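Local coordinates for protein aldehyde dehydrogenase (Staphylococcus aureus, PDB 6K10) that oxidises the aldehyde 4,4'-diaponeurosporen-4-al to 4,4'-diaponeurosporenoic acid with NAD+, a step in making the carotenoid staphyloxanthin, at residues A154-I157 and K158-I161; G175-E178 and E179-L183. The protein carries 1 engineered substitution. All coordinates share one frame; numbering follows the deposited sequence.

Contact 1: residues A154-I157 and K158-I161; sequences ARVI and KRLI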
ATOM      1  N   ALA A 154      11.538  23.182 -13.749  1.00 21.77           N
ATOM      2  CA  ALA A 154      10.428  23.458 -12.842  1.00 21.79           C
ATOM      3  C   ALA A 154       9.526  24.558 -13.385  1.00 23.37           C
ATOM      4  O   ALA A 154       8.295  24.453 -13.318  1.00 24.59           O
ATOM      5  CB  ALA A 154      10.962  23.837 -11.459  1.00 20.01           C
ATOM      6  N   ARG A 155      10.120  25.622 -13.933  1.00 24.41           N
ATOM      7  CA  ARG A 155       9.326  26.722 -14.474  1.00 24.80           C
ATOM      8  C   ARG A 155       8.546  26.295 -15.708  1.00 24.66           C
ATOM      9  O   ARG A 155       7.390  26.697 -15.889  1.00 25.37           O
ATOM     10  CB  ARG A 155      10.223  27.912 -14.813  1.00 29.63           C
ATOM     11  CG  ARG A 155       9.465  29.128 -15.347  1.00 37.89           C
ATOM     12  CD  ARG A 155       8.236  29.458 -14.504  1.00 42.81           C
ATOM     13  NE  ARG A 155       8.580  29.822 -13.130  1.00 45.73           N
ATOM     14  CZ  ARG A 155       9.219  30.931 -12.772  1.00 48.83           C
ATOM     15  NH1 ARG A 155       9.459  31.141 -11.486  1.00 50.27           N
ATOM     16  NH2 ARG A 155       9.605  31.812 -13.686  1.00 48.55           N
ATOM     17  N   VAL A 156       9.184  25.539 -16.599  1.00 26.22           N
ATOM     18  CA  VAL A 156       8.479  25.037 -17.772  1.00 29.28           C
ATOM     19  C   VAL A 156       7.298  24.180 -17.343  1.00 24.29           C
ATOM     20  O   VAL A 156       6.213  24.247 -17.933  1.00 24.21           O
ATOM     21  CB  VAL A 156       9.447  24.265 -18.686  1.00 30.72           C
ATOM     22  CG1 VAL A 156       8.679  23.489 -19.742  1.00 33.29           C
ATOM     23  CG2 VAL A 156      10.433  25.221 -19.336  1.00 28.02           C
ATOM     24  N   ILE A 157       7.489  23.375 -16.295  1.00 24.27           N
ATOM     25  CA  ILE A 157       6.402  22.555 -15.766  1.00 21.72           C
ATOM     26  C   ILE A 157       5.287  23.440 -15.221  1.00 25.02           C
ATOM     27  O   ILE A 157       4.100  23.205 -15.477  1.00 24.00           O
ATOM     28  CB  ILE A 157       6.940  21.590 -14.693  1.00 23.04           C
ATOM     29  CG1 ILE A 157       7.811  20.509 -15.340  1.00 22.85           C
ATOM     30  CG2 ILE A 157       5.799  20.971 -13.899  1.00 23.26           C
ATOM     31  CD1 ILE A 157       8.391  19.515 -14.351  1.00 24.44           C
ATOM     32  N   LYS A 158       5.655  24.477 -14.464  1.00 25.20           N
ATOM     33  CA  LYS A 158       4.652  25.381 -13.908  1.00 26.36           C
ATOM     34  C   LYS A 158       3.896  26.118 -15.008  1.00 26.35           C
ATOM     35  O   LYS A 158       2.666  26.235 -14.952  1.00 28.44           O
ATOM     36  CB  LYS A 158       5.314  26.375 -12.957  1.00 27.42           C
ATOM     37  CG  LYS A 158       4.393  27.492 -12.502  1.00 30.56           C
ATOM     38  CD  LYS A 158       4.453  27.682 -11.000  1.00 31.47           C
ATOM     39  CE  LYS A 158       3.451  28.727 -10.546  1.00 32.89           C
ATOM     40  NZ  LYS A 158       2.168  28.099 -10.132  1.00 32.89           N
ATOM     41  N   ARG A 159       4.617  26.631 -16.008  1.00 24.47           N
ATOM     42  CA  ARG A 159       3.972  27.303 -17.134  1.00 27.21           C
ATOM     43  C   ARG A 159       2.988  26.372 -17.830  1.00 29.97           C
ATOM     44  O   ARG A 159       1.820  26.719 -18.041  1.00 28.32           O
ATOM     45  CB  ARG A 159       5.030  27.783 -18.129  1.00 27.56           C
ATOM     46  CG  ARG A 159       5.783  29.036 -17.723  1.00 34.59           C
ATOM     47  CD  ARG A 159       6.408  29.703 -18.944  1.00 41.21           C
ATOM     48  NE  ARG A 159       7.790  29.285 -19.167  1.00 44.58           N
ATOM     49  CZ  ARG A 159       8.225  28.692 -20.276  1.00 47.34           C
ATOM     50  NH1 ARG A 159       9.501  28.350 -20.390  1.00 46.28           N
ATOM     51  NH2 ARG A 159       7.386  28.437 -21.271  1.00 48.99           N
ATOM     52  N   LEU A 160       3.461  25.180 -18.197  1.00 26.72           N
ATOM     53  CA  LEU A 160       2.629  24.194 -18.877  1.00 26.95           C
ATOM     54  C   LEU A 160       1.345  23.922 -18.104  1.00 27.74           C
ATOM     55  O   LEU A 160       0.243  23.956 -18.665  1.00 26.77           O
ATOM     56  CB  LEU A 160       3.442  22.908 -19.064  1.00 30.65           C
ATOM     57  CG  LEU A 160       2.863  21.774 -19.900  1.00 34.78           C
ATOM     58  CD1 LEU A 160       1.914  20.859 -19.126  1.00 34.29           C
ATOM     59  CD2 LEU A 160       2.148  22.460 -21.012  1.00 37.94           C
ATOM     60  N   ILE A 161       1.473  23.651 -16.807  1.00 27.74           N
ATOM     61  CA  ILE A 161       0.313  23.294 -15.997  1.00 26.46           C
ATOM     62  C   ILE A 161      -0.644  24.473 -15.881  1.00 27.24           C
ATOM     63  O   ILE A 161      -1.855  24.334 -16.087  1.00 24.94           O
ATOM     64  CB  ILE A 161       0.764  22.793 -14.614  1.00 24.11           C
ATOM     65  CG1 ILE A 161       1.466  21.437 -14.742  1.00 26.30           C
ATOM     66  CG2 ILE A 161      -0.415  22.729 -13.659  1.00 24.08           C
ATOM     67  CD1 ILE A 161       0.564  20.321 -15.226  1.00 27.37           C
TER
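I157 and I161, one turn apart on helix 151-164, make up the buried side of this contact. CG2 of I157 comes only to 4.4 Å from CG1 of I161, but with that CG1 anti to the carbonyl carbon (chi1 -69°), I161 lays the methylene a close 3.3 Å from I157 O. Both isoleucines press on V172 and F129, which buries this face between strand 170-172 and helix 126-138. The helix itself is the crossover of the beta-alpha-beta unit 141-145, 151-164, 170-172. Four regular i to i+4 backbone bonds run beneath, among them R159 N to R155 O at 2.8 Å and I161 N to I157 O at 3.0 Å.

On the solvent side R155 is exposed and R159 partly so. They cross at about a right angle and touch through aliphatic parts, R155 CD lying 4.1 Å from R159 CG. Bent at chi3, the R159 chain folds back over V156, whose CG2 sits 3.4 Å from R159 NH1; V156 itself is buried against I51 and A54 of helix 48-59. The NE atoms of R155 and R159 stay 6.1 Å apart. R155 turns instead to a salt bridge with E174, while K158 NZ is held by E171, N162 and the carbonyl of V172. Pairing R155 with an acid should ease the repulsion between the two arginines, leaving their methylenes to pack.

Contact 2: residues G175-E178 and E179-L183; sequences GGIE and ETQTL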
ATOM      1  N   GLY A 175       9.769  25.983  -5.181  1.00 31.25           N
ATOM      2  CA  GLY A 175      10.453  26.289  -3.945  1.00 31.07           C
ATOM      3  C   GLY A 175      11.396  25.170  -3.548  1.00 34.49           C
ATOM      4  O   GLY A 175      11.623  24.222  -4.299  1.00 36.46           O
ATOM      5  N   GLY A 176      11.939  25.313  -2.342  1.00 33.52           N
ATOM      6  CA  GLY A 176      12.869  24.340  -1.809  1.00 32.01           C
ATOM      7  C   GLY A 176      12.285  23.525  -0.676  1.00 33.04           C
ATOM      8  O   GLY A 176      11.092  23.207  -0.678  1.00 32.59           O
ATOM      9  N   ILE A 177      13.121  23.195   0.311  1.00 32.67           N
ATOM     10  CA  ILE A 177      12.701  22.296   1.381  1.00 32.93           C
ATOM     11  C   ILE A 177      11.600  22.919   2.230  1.00 32.92           C
ATOM     12  O   ILE A 177      10.743  22.205   2.767  1.00 31.81           O
ATOM     13  CB  ILE A 177      13.920  21.884   2.234  1.00 34.50           C
ATOM     14  CG1 ILE A 177      13.539  20.788   3.232  1.00 37.01           C
ATOM     15  CG2 ILE A 177      14.513  23.087   2.955  1.00 33.11           C
ATOM     16  CD1 ILE A 177      13.153  19.478   2.588  1.00 37.62           C
ATOM     17  N   GLU A 178      11.585  24.248   2.359  1.00 29.59           N
ATOM     18  CA  GLU A 178      10.591  24.872   3.226  1.00 31.29           C
ATOM     19  C   GLU A 178       9.211  24.895   2.583  1.00 31.34           C
ATOM     20  O   GLU A 178       8.201  24.824   3.292  1.00 29.20           O
ATOM     21  CB  GLU A 178      11.036  26.281   3.612  1.00 34.82           C
ATOM     22  CG  GLU A 178      12.213  26.300   4.577  1.00 36.74           C
ATOM     23  CD  GLU A 178      12.019  25.371   5.765  1.00 38.67           C
ATOM     24  OE1 GLU A 178      13.004  24.721   6.172  1.00 42.77           O
ATOM     25  OE2 GLU A 178      10.892  25.297   6.302  1.00 37.08           O
ATOM     26  N   GLU A 179       9.141  24.995   1.254  1.00 30.61           N
ATOM     27  CA  GLU A 179       7.857  24.809   0.587  1.00 30.63           C
ATOM     28  C   GLU A 179       7.384  23.370   0.724  1.00 31.89           C
ATOM     29  O   GLU A 179       6.193  23.117   0.934  1.00 32.52           O
ATOM     30  CB  GLU A 179       7.954  25.206  -0.887  1.00 29.75           C
ATOM     31  CG  GLU A 179       7.948  26.706  -1.139  1.00 31.05           C
ATOM     32  CD  GLU A 179       9.189  27.394  -0.612  1.00 32.95           C
ATOM     33  OE1 GLU A 179       9.055  28.463   0.015  1.00 36.17           O
ATOM     34  OE2 GLU A 179      10.301  26.861  -0.821  1.00 32.36           O
ATOM     35  N   THR A 180       8.308  22.413   0.610  1.00 27.29           N
ATOM     36  CA  THR A 180       7.966  21.019   0.868  1.00 30.45           C
ATOM     37  C   THR A 180       7.491  20.834   2.302  1.00 31.66           C
ATOM     38  O   THR A 180       6.529  20.101   2.558  1.00 30.78           O
ATOM     39  CB  THR A 180       9.171  20.120   0.589  1.00 31.94           C
ATOM     40  OG1 THR A 180       9.590  20.289  -0.771  1.00 35.87           O
ATOM     41  CG2 THR A 180       8.815  18.659   0.826  1.00 30.85           C
ATOM     42  N   GLN A 181       8.156  21.504   3.249  1.00 30.13           N
ATOM     43  CA  GLN A 181       7.755  21.424   4.650  1.00 33.76           C
ATOM     44  C   GLN A 181       6.316  21.886   4.837  1.00 32.00           C
ATOM     45  O   GLN A 181       5.538  21.248   5.556  1.00 31.29           O
ATOM     46  CB  GLN A 181       8.701  22.266   5.505  1.00 38.57           C
ATOM     47  CG  GLN A 181       8.840  21.798   6.940  1.00 44.09           C
ATOM     48  CD  GLN A 181       9.682  20.545   7.061  1.00 47.43           C
ATOM     49  OE1 GLN A 181       9.208  19.506   7.515  1.00 49.64           O
ATOM     50  NE2 GLN A 181      10.944  20.638   6.653  1.00 48.83           N
ATOM     51  N   THR A 182       5.944  22.993   4.191  1.00 30.57           N
ATOM     52  CA  THR A 182       4.576  23.491   4.301  1.00 28.98           C
ATOM     53  C   THR A 182       3.577  22.490   3.736  1.00 25.35           C
ATOM     54  O   THR A 182       2.488  22.305   4.294  1.00 26.92           O
ATOM     55  CB  THR A 182       4.454  24.832   3.580  1.00 30.99           C
ATOM     56  OG1 THR A 182       5.396  25.758   4.134  1.00 32.26           O
ATOM     57  CG2 THR A 182       3.051  25.395   3.730  1.00 30.03           C
ATOM     58  N   LEU A 183       3.934  21.825   2.637  1.00 24.72           N
ATOM     59  CA  LEU A 183       2.989  20.942   1.962  1.00 25.19           C
ATOM     60  C   LEU A 183       2.773  19.644   2.733  1.00 25.82           C
ATOM     61  O   LEU A 183       1.635  19.171   2.848  1.00 24.44           O
ATOM     62  CB  LEU A 183       3.472  20.654   0.542  1.00 27.04           C
ATOM     63  CG  LEU A 183       3.327  21.819  -0.438  1.00 27.60           C
ATOM     64  CD1 LEU A 183       4.243  21.637  -1.635  1.00 26.78           C
ATOM     65  CD2 LEU A 183       1.881  21.921  -0.889  1.00 29.43           C
TER
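G176 is the N-cap of helix 177-184, and E179, three residues on, reaches back to it: G176 N donates to E179 OE2 at 2.7 Å, the side-chain-to-backbone half of a capping box. Since the cap residue is a glycine, the reciprocal bond from a cap side chain is absent. E179 gets there by a bend at chi2 (67°), which swings the carboxylate back along the chain. The nitrogen comes at OE2 almost end-on, in line with the C-O bond, though the N-H...O angle is a bent 142°. The carboxylate also lies against G175, whose CA is 3.2 Å from E179 OE2. A negative group beside the helix N terminus would probably be stabilised by the helix dipole.

Backbone bonds form the first turns. T180 N reaches G176 O in the carbonyl plane, Q181 N reaches I177 O at 2.7 Å, and T182 N reaches E178 O.

Both threonines add a hydroxyl to these carbonyls. T180 OG1 donates to G176 O at 3.3 Å from above the carbonyl plane, giving that oxygen two donors. Each OG1 lies beside its own backbone N (chi1 -58° in T180), which points it back along the helix. On the buried side T180 packs on K145 and I118 of the central sheet.

Looser packing lies on the outer side, where E178 and Q181 run side by side in the same direction with E178 OE2 3.8 Å from Q181 CB. At E178 O, T182 N and T182 OG1 arrive from opposite faces of the carbonyl plane, the hydroxyl at 3.1 Å.

How the contacts relate
Coming from the N terminus, the chain leaves strand 141-145 and enters helix 151-164, where contact 1 spans two adjoining turns; strand 170-172 follows, and then contact 2 opens helix 177-184. The two lie in series, neither nested nor crossing, and each joins neighbouring segments without closing a loop of intervening residues. The centres of contact 1 and contact 2 are about 17 Å apart. The nearest atoms of contact 1 and contact 2 are about 7 Å apart, so the two do not touch. What relates them is the sheet: contact 1 sets helix 151-164 against strand 170-172 and helix 126-138, whereas contact 2 lies where helix 177-184 meets strands 141-145 and 104-118 and helix 10-23.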